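Long-range contacts in RNA-directed RNA polymerase (Infectious pancreatic necrosis virus, PDB 3ZED), which copies RNA from an RNA template by joining ribonucleoside triphosphates, and probably serves also as the protein covalently linked to the viral genome: residues Arg151-Thr156 with Ser586-Lys591; Leu205-Pro210 with Pro338-Ser343; Arg569-Phe574 with Thr679-Asn684. All blocks are in the same frame, centred on the assembly; numbering follows the deposited sequence.

Contact 1: residues Arg151-Thr156 with Ser586-Lys591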
# COMPACT_ATOMS: atom_id res chain seq x y z
N ARG B 151 23.11 -20.11 4.10
CA ARG B 151 24.43 -19.77 3.57
C ARG B 151 24.34 -19.20 2.15
O ARG B 151 25.03 -18.24 1.85
CB ARG B 151 25.39 -20.97 3.59
CG ARG B 151 26.84 -20.52 3.62
CD ARG B 151 27.80 -21.67 3.79
NE ARG B 151 28.10 -22.27 2.50
CZ ARG B 151 29.22 -22.07 1.82
NH1 ARG B 151 30.19 -21.32 2.33
NH2 ARG B 151 29.39 -22.64 0.64
N GLU B 152 23.51 -19.83 1.27
CA GLU B 152 23.28 -19.38 -0.10
C GLU B 152 22.62 -17.97 -0.11
O GLU B 152 23.01 -17.14 -0.91
CB GLU B 152 22.43 -20.40 -0.89
CG GLU B 152 22.02 -19.97 -2.30
CD GLU B 152 23.01 -20.00 -3.46
OE1 GLU B 152 24.24 -20.07 -3.22
OE2 GLU B 152 22.54 -19.88 -4.62
N ALA B 153 21.66 -17.71 0.82
CA ALA B 153 21.03 -16.38 0.93
C ALA B 153 22.07 -15.31 1.33
O ALA B 153 22.10 -14.24 0.72
CB ALA B 153 19.88 -16.41 1.92
N ILE B 154 22.98 -15.63 2.29
CA ILE B 154 24.04 -14.72 2.72
C ILE B 154 25.00 -14.46 1.53
O ILE B 154 25.42 -13.31 1.33
CB ILE B 154 24.78 -15.29 3.97
CG1 ILE B 154 23.88 -15.21 5.24
CG2 ILE B 154 26.13 -14.57 4.20
CD1 ILE B 154 24.34 -15.98 6.44
N ALA B 155 25.32 -15.52 0.75
CA ALA B 155 26.23 -15.44 -0.40
C ALA B 155 25.63 -14.75 -1.64
O ALA B 155 26.41 -14.18 -2.40
CB ALA B 155 26.70 -16.83 -0.78
N THR B 156 24.30 -14.78 -1.85
CA THR B 156 23.71 -14.24 -3.09
C THR B 156 22.79 -13.04 -2.90
O THR B 156 22.52 -12.34 -3.88
CB THR B 156 22.95 -15.34 -3.83
OG1 THR B 156 21.88 -15.79 -2.99
CG2 THR B 156 23.86 -16.50 -4.23
N SER B 586 15.10 -13.34 5.58
CA SER B 586 15.02 -12.53 6.81
C SER B 586 16.03 -13.03 7.89
O SER B 586 16.65 -12.20 8.57
CB SER B 586 13.60 -12.53 7.35
OG SER B 586 13.48 -11.59 8.40
N ALA B 587 16.26 -14.36 7.98
CA ALA B 587 17.26 -14.95 8.88
C ALA B 587 18.67 -14.60 8.42
O ALA B 587 19.53 -14.31 9.26
CB ALA B 587 17.11 -16.47 8.94
N ALA B 588 18.92 -14.62 7.10
CA ALA B 588 20.23 -14.31 6.51
C ALA B 588 20.56 -12.81 6.62
O ALA B 588 21.67 -12.45 7.01
CB ALA B 588 20.27 -14.75 5.05
N TYR B 589 19.59 -11.94 6.27
CA TYR B 589 19.76 -10.49 6.29
C TYR B 589 18.69 -9.81 7.15
O TYR B 589 17.73 -9.27 6.60
CB TYR B 589 19.74 -9.92 4.87
CG TYR B 589 21.06 -10.15 4.17
CD1 TYR B 589 22.12 -9.28 4.34
CD2 TYR B 589 21.25 -11.27 3.36
CE1 TYR B 589 23.35 -9.51 3.73
CE2 TYR B 589 22.47 -11.51 2.75
CZ TYR B 589 23.53 -10.63 2.94
OH TYR B 589 24.74 -10.88 2.34
N PRO B 590 18.86 -9.79 8.50
CA PRO B 590 17.85 -9.11 9.34
C PRO B 590 17.87 -7.61 9.14
O PRO B 590 18.93 -7.03 8.86
CB PRO B 590 18.26 -9.47 10.78
CG PRO B 590 19.70 -9.86 10.69
CD PRO B 590 19.95 -10.38 9.31
N LYS B 591 16.69 -6.97 9.21
CA LYS B 591 16.60 -5.50 9.19
C LYS B 591 16.99 -5.07 10.59
O LYS B 591 16.57 -5.73 11.56
CB LYS B 591 15.20 -4.98 8.82
CG LYS B 591 14.72 -5.31 7.43
CD LYS B 591 13.39 -4.65 7.14
CE LYS B 591 12.85 -5.07 5.78
NZ LYS B 591 11.72 -4.22 5.33
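Tyr589 OH gives its proton to Ile154 O at 2.7 Å, arriving in the carbonyl plane on a lone pair, with a C=O...O angle of 133°. CG of the tyrosine stands anti to the carbonyl carbon (chi1 -78°), beside the backbone N, and the ring comes in edge first: its CE2 lies 3.4 Å from Ala153 O, near the ring plane. Two successive carbonyls of the last turn of helix 143-156 therefore meet the rim of one tyrosine. Tyr589 is the first residue to leave helical geometry after helix 580-588, so the contact joins the final turns of two helices, one in the palm region of the polymerase and the other in the thumb. One residue earlier, Ala588 CB is 3.6 Å from Ala153 CB and as close to Ile154 CG1, where the backbones come nearest, Ile154 CA to Ala588 CA 5.4 Å. Pro123 touches both Ile154 and Tyr589, and strand 157-160 packs on the tyrosine as well. Within the first helix, Thr156 turns OG1 back onto Glu152 O, 2.7 Å away. That oxygen also accepts from Thr156 N, and the two donors reach it from opposite faces of the carbonyl plane.

Contact 2: residues Leu205-Pro210 with Pro338-Ser343; sequences LPINTP and PVMNES
Pro338 meets Pro210 ring to ring, with Pro338 CB 3.8 Å from Pro210 CB. Its carbonyl oxygen also receives a CA-H...O contact, Pro210 CA lying 3.4 Å from Pro338 O. Val339 comes next and splits its two methyls between neighbours: the Val339 and Pro210 side chains lie side by side, pointing the same way, with CG2 against CG and CD of the ring, while CG1 sits 3.6 Å from Asn208 O and also touches Ile207 CD1. Met340 starts away from the loop, but a bend at chi2 (-42°) brings SD back to 4.0 Å from Ile207 CG2, and a second at chi3 turns CE towards Leu205 CD1; Leu478 of helix 476-493 touches both Met340 and Leu205. Glu342 offers its backbone. Asn208 ND2 donates to Glu342 O at 2.8 Å, nearly along the C=O axis, with the acceptor close to the amide plane, while CB and CG of Glu342 lie against Thr209 O and its carboxylate turns to a salt bridge with Lys211. Ser343 finishes the walk. Its OG, anti to the carbonyl carbon (chi1 -50°), accepts from Asn208 N at 2.9 Å in a nearly straight bond (169°) and passes its own proton to Val339 O, 2.7 Å away. Val339 O accepts from Glu342 N too, on the opposite face of its plane. A water bridges the backbones, donating to Pro206 O and Ser343 O. The arrangement is that of a type I beta turn from Met340 to Ser343, following helix 326-340, with an extended loop laid across it: the segment that leaves helix 194-204 is fastened to the turn, within the palm region.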
# COMPACT_ATOMS: atom_id res chain seq x y z
N LEU B 205 -14.29 -5.24 -3.37
CA LEU B 205 -13.84 -4.30 -2.33
C LEU B 205 -15.06 -3.69 -1.63
O LEU B 205 -15.34 -2.50 -1.81
CB LEU B 205 -12.89 -3.22 -2.87
CG LEU B 205 -12.13 -2.41 -1.81
CD1 LEU B 205 -10.89 -3.13 -1.32
CD2 LEU B 205 -11.74 -1.08 -2.35
N PRO B 206 -15.82 -4.48 -0.82
CA PRO B 206 -16.99 -3.90 -0.12
C PRO B 206 -16.55 -2.82 0.88
O PRO B 206 -15.56 -3.00 1.60
CB PRO B 206 -17.60 -5.10 0.60
CG PRO B 206 -16.49 -6.09 0.74
CD PRO B 206 -15.67 -5.91 -0.51
N ILE B 207 -17.24 -1.68 0.85
CA ILE B 207 -16.91 -0.57 1.74
C ILE B 207 -18.15 -0.10 2.50
O ILE B 207 -19.28 -0.26 2.03
CB ILE B 207 -16.23 0.63 1.01
CG1 ILE B 207 -17.15 1.25 -0.10
CG2 ILE B 207 -14.82 0.27 0.52
CD1 ILE B 207 -16.75 2.64 -0.65
N ASN B 208 -17.92 0.51 3.66
CA ASN B 208 -18.96 1.17 4.43
C ASN B 208 -18.77 2.66 4.26
O ASN B 208 -17.75 3.09 3.71
CB ASN B 208 -18.89 0.78 5.91
CG ASN B 208 -19.44 -0.57 6.18
OD1 ASN B 208 -20.61 -0.86 5.88
ND2 ASN B 208 -18.62 -1.42 6.78
N THR B 209 -19.72 3.46 4.76
CA THR B 209 -19.56 4.91 4.69
C THR B 209 -18.63 5.32 5.82
O THR B 209 -18.59 4.59 6.83
CB THR B 209 -20.92 5.63 4.83
OG1 THR B 209 -21.39 5.47 6.16
CG2 THR B 209 -21.97 5.20 3.78
N PRO B 210 -17.95 6.50 5.78
CA PRO B 210 -17.23 6.96 6.98
C PRO B 210 -18.21 7.13 8.15
O PRO B 210 -19.42 7.28 7.90
CB PRO B 210 -16.66 8.32 6.56
CG PRO B 210 -16.67 8.30 5.06
CD PRO B 210 -17.86 7.49 4.69
N PRO B 338 -11.04 7.77 5.92
CA PRO B 338 -12.30 7.67 6.70
C PRO B 338 -13.21 6.54 6.20
O PRO B 338 -13.96 5.98 6.99
CB PRO B 338 -12.95 9.06 6.52
CG PRO B 338 -11.83 9.96 6.13
CD PRO B 338 -10.95 9.09 5.26
N VAL B 339 -13.11 6.18 4.90
CA VAL B 339 -13.88 5.08 4.30
C VAL B 339 -13.25 3.73 4.69
O VAL B 339 -13.95 2.83 5.16
CB VAL B 339 -13.99 5.21 2.76
CG1 VAL B 339 -14.58 3.95 2.12
CG2 VAL B 339 -14.80 6.45 2.36
N MET B 340 -11.92 3.58 4.47
CA MET B 340 -11.20 2.31 4.71
C MET B 340 -11.12 1.94 6.20
O MET B 340 -11.11 0.76 6.50
CB MET B 340 -9.82 2.31 4.06
CG MET B 340 -9.88 2.43 2.52
SD MET B 340 -11.16 1.48 1.64
CE MET B 340 -10.50 -0.21 1.82
N ASN B 341 -11.17 2.92 7.12
CA ASN B 341 -11.18 2.68 8.58
C ASN B 341 -12.40 1.87 8.99
O ASN B 341 -12.37 1.11 9.95
CB ASN B 341 -11.23 4.00 9.35
CG ASN B 341 -9.95 4.79 9.51
OD1 ASN B 341 -8.85 4.34 9.16
ND2 ASN B 341 -10.08 6.00 10.07
N GLU B 342 -13.52 2.07 8.25
CA GLU B 342 -14.81 1.46 8.50
C GLU B 342 -15.06 0.25 7.61
O GLU B 342 -16.15 -0.31 7.65
CB GLU B 342 -15.91 2.51 8.25
CG GLU B 342 -15.90 3.65 9.25
CD GLU B 342 -16.10 3.18 10.68
OE1 GLU B 342 -17.19 2.64 10.96
OE2 GLU B 342 -15.14 3.27 11.48
N SER B 343 -14.06 -0.14 6.80
CA SER B 343 -14.26 -1.18 5.79
C SER B 343 -13.24 -2.33 5.85
O SER B 343 -12.75 -2.78 4.81
CB SER B 343 -14.26 -0.54 4.40
OG SER B 343 -15.14 0.56 4.36
O HOH W 1 -12.75 -2.65 1.84
O HOH W 2 -19.85 2.80 8.70

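Contact 3: residues Arg569-Phe574 with Thr679-Asn684; sequences RQMEMF and TLVDIN
Met571, Val681 and Asn684 carry this contact, in which the loop of a beta hairpin leans on the end of a helix. The hairpin joins the antiparallel strands 563-568 and 573-578, and its turn closes with a G1 beta bulge, Glu572 and Met573 both facing Ser568. Helix 677-683 lies across from it, and both elements belong to the thumb. Met571 sets out toward the helix. Its SD sits 3.8 Å from Asn684 CB, the two side chains crossing at about a right angle, and a bend at chi3 (81°) carries the methyl to the last residues of the segment, where CE lies 3.5 Å from Val681 O and 3.7 Å from Asn684 O. No hydrogen bond crosses the contact. These are van der Waals contacts of a methyl with carbonyl oxygens, and Val681 O has its own donors in Asn684 N and the hydroxyl of Thr685. Val681 spreads its two methyls over the loop: CG1 faces Met571 CE at 4.2 Å, and CG2 touches Gln570 OE1 at 3.8 Å. Extended beyond CG, Gln570 crosses the valine at about a right angle, and its OE1 is bonded to Asn677 ND2, one turn before Val681. Asn684 folds its amide over the helix it follows, ND2 donating to Leu680 O at 2.9 Å in a bent bond (136°). From the bulge itself, at the start of strand 573-578, Met573 adds its own methyl, CE standing 3.3 Å from Asn684 O.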
# COMPACT_ATOMS: atom_id res chain seq x y z
N ARG B 569 -1.81 -30.46 15.60
CA ARG B 569 -2.56 -31.52 16.28
C ARG B 569 -3.14 -31.03 17.62
O ARG B 569 -4.23 -31.46 18.00
CB ARG B 569 -1.68 -32.76 16.55
CG ARG B 569 -1.48 -33.61 15.32
CD ARG B 569 -0.72 -34.91 15.61
NE ARG B 569 -0.28 -35.49 14.35
CZ ARG B 569 -1.01 -36.31 13.59
NH1 ARG B 569 -2.20 -36.73 14.02
NH2 ARG B 569 -0.55 -36.72 12.42
N GLN B 570 -2.40 -30.17 18.34
CA GLN B 570 -2.82 -29.65 19.63
C GLN B 570 -4.06 -28.76 19.50
O GLN B 570 -4.96 -28.88 20.30
CB GLN B 570 -1.68 -28.83 20.30
CG GLN B 570 -2.02 -28.37 21.74
CD GLN B 570 -0.91 -27.60 22.41
OE1 GLN B 570 0.02 -27.09 21.79
NE2 GLN B 570 -0.99 -27.50 23.69
N MET B 571 -4.07 -27.88 18.51
CA MET B 571 -5.14 -26.91 18.30
C MET B 571 -6.20 -27.40 17.33
O MET B 571 -7.29 -26.83 17.32
CB MET B 571 -4.54 -25.59 17.82
CG MET B 571 -3.61 -24.96 18.84
SD MET B 571 -3.18 -23.29 18.41
CE MET B 571 -4.66 -22.41 19.02
N GLU B 572 -5.90 -28.48 16.56
CA GLU B 572 -6.78 -29.12 15.58
C GLU B 572 -7.21 -28.12 14.52
O GLU B 572 -8.39 -27.99 14.17
CB GLU B 572 -7.99 -29.79 16.24
CG GLU B 572 -7.66 -31.11 16.92
CD GLU B 572 -8.91 -31.80 17.39
OE1 GLU B 572 -9.51 -32.53 16.57
OE2 GLU B 572 -9.35 -31.54 18.54
N MET B 573 -6.22 -27.40 14.00
CA MET B 573 -6.42 -26.39 12.99
C MET B 573 -5.14 -26.10 12.27
O MET B 573 -4.05 -26.49 12.72
CB MET B 573 -7.00 -25.09 13.61
CG MET B 573 -6.12 -24.44 14.66
SD MET B 573 -7.07 -23.24 15.66
CE MET B 573 -6.66 -21.78 14.79
N PHE B 574 -5.29 -25.42 11.13
CA PHE B 574 -4.16 -24.92 10.37
C PHE B 574 -3.72 -23.60 10.99
O PHE B 574 -4.55 -22.79 11.42
CB PHE B 574 -4.51 -24.73 8.89
CG PHE B 574 -4.62 -26.04 8.16
CD1 PHE B 574 -3.50 -26.61 7.56
CD2 PHE B 574 -5.84 -26.69 8.05
CE1 PHE B 574 -3.61 -27.82 6.86
CE2 PHE B 574 -5.93 -27.92 7.38
CZ PHE B 574 -4.82 -28.47 6.79
N THR B 679 2.94 -19.21 23.84
CA THR B 679 3.03 -18.04 22.96
C THR B 679 2.43 -18.38 21.58
O THR B 679 1.73 -17.56 20.98
CB THR B 679 4.50 -17.57 22.77
OG1 THR B 679 5.19 -17.56 24.01
CG2 THR B 679 4.60 -16.23 22.09
N LEU B 680 2.74 -19.59 21.09
CA LEU B 680 2.29 -20.07 19.79
C LEU B 680 0.81 -20.39 19.81
O LEU B 680 0.13 -20.12 18.81
CB LEU B 680 3.12 -21.29 19.36
CG LEU B 680 4.62 -21.01 19.12
CD1 LEU B 680 5.34 -22.26 18.76
CD2 LEU B 680 4.83 -19.92 18.07
N VAL B 681 0.30 -20.90 20.94
CA VAL B 681 -1.12 -21.18 21.14
C VAL B 681 -1.88 -19.83 21.12
O VAL B 681 -2.85 -19.71 20.39
CB VAL B 681 -1.41 -22.01 22.44
CG1 VAL B 681 -2.90 -22.05 22.79
CG2 VAL B 681 -0.85 -23.43 22.33
N ASP B 682 -1.38 -18.82 21.88
CA ASP B 682 -2.01 -17.48 22.00
C ASP B 682 -2.10 -16.73 20.66
O ASP B 682 -3.15 -16.16 20.38
CB ASP B 682 -1.28 -16.59 23.01
CG ASP B 682 -1.29 -17.06 24.46
OD1 ASP B 682 -2.06 -18.02 24.78
OD2 ASP B 682 -0.51 -16.51 25.27
N ILE B 683 -1.03 -16.74 19.84
CA ILE B 683 -1.06 -16.01 18.58
C ILE B 683 -2.03 -16.67 17.57
O ILE B 683 -2.42 -16.03 16.59
CB ILE B 683 0.37 -15.81 17.98
CG1 ILE B 683 1.03 -17.14 17.56
CG2 ILE B 683 1.24 -15.00 18.92
CD1 ILE B 683 2.29 -17.01 16.71
N ASN B 684 -2.44 -17.93 17.83
CA ASN B 684 -3.31 -18.68 16.94
C ASN B 684 -4.70 -18.87 17.51
O ASN B 684 -5.54 -19.49 16.85
CB ASN B 684 -2.68 -20.02 16.62
CG ASN B 684 -1.60 -19.89 15.60
OD1 ASN B 684 -1.83 -19.35 14.51
ND2 ASN B 684 -0.42 -20.36 15.93

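Overall arrangement
Contacts 1 and 2 are buried, whereas contact 3 is only partly so, with an exposed glutamine at its margin. Contact 1 pairs segments from the palm and thumb regions, contact 2 stays in the palm and contact 3 in the thumb. Strand 573-578 and helix 580-588 follow one another in the chain, yet contacts 1 and 3 do not touch, their nearest atoms being about 15 Å apart. Contact 2 lies across the chain's centre from contact 1, centres 39 Å apart. Their chemistry differs: one tyrosine bond beside alanine and isoleucine packing in contact 1, amide, hydroxyl and water bridges in contact 2, and methionine packing without cross-segment hydrogen bonds in contact 3.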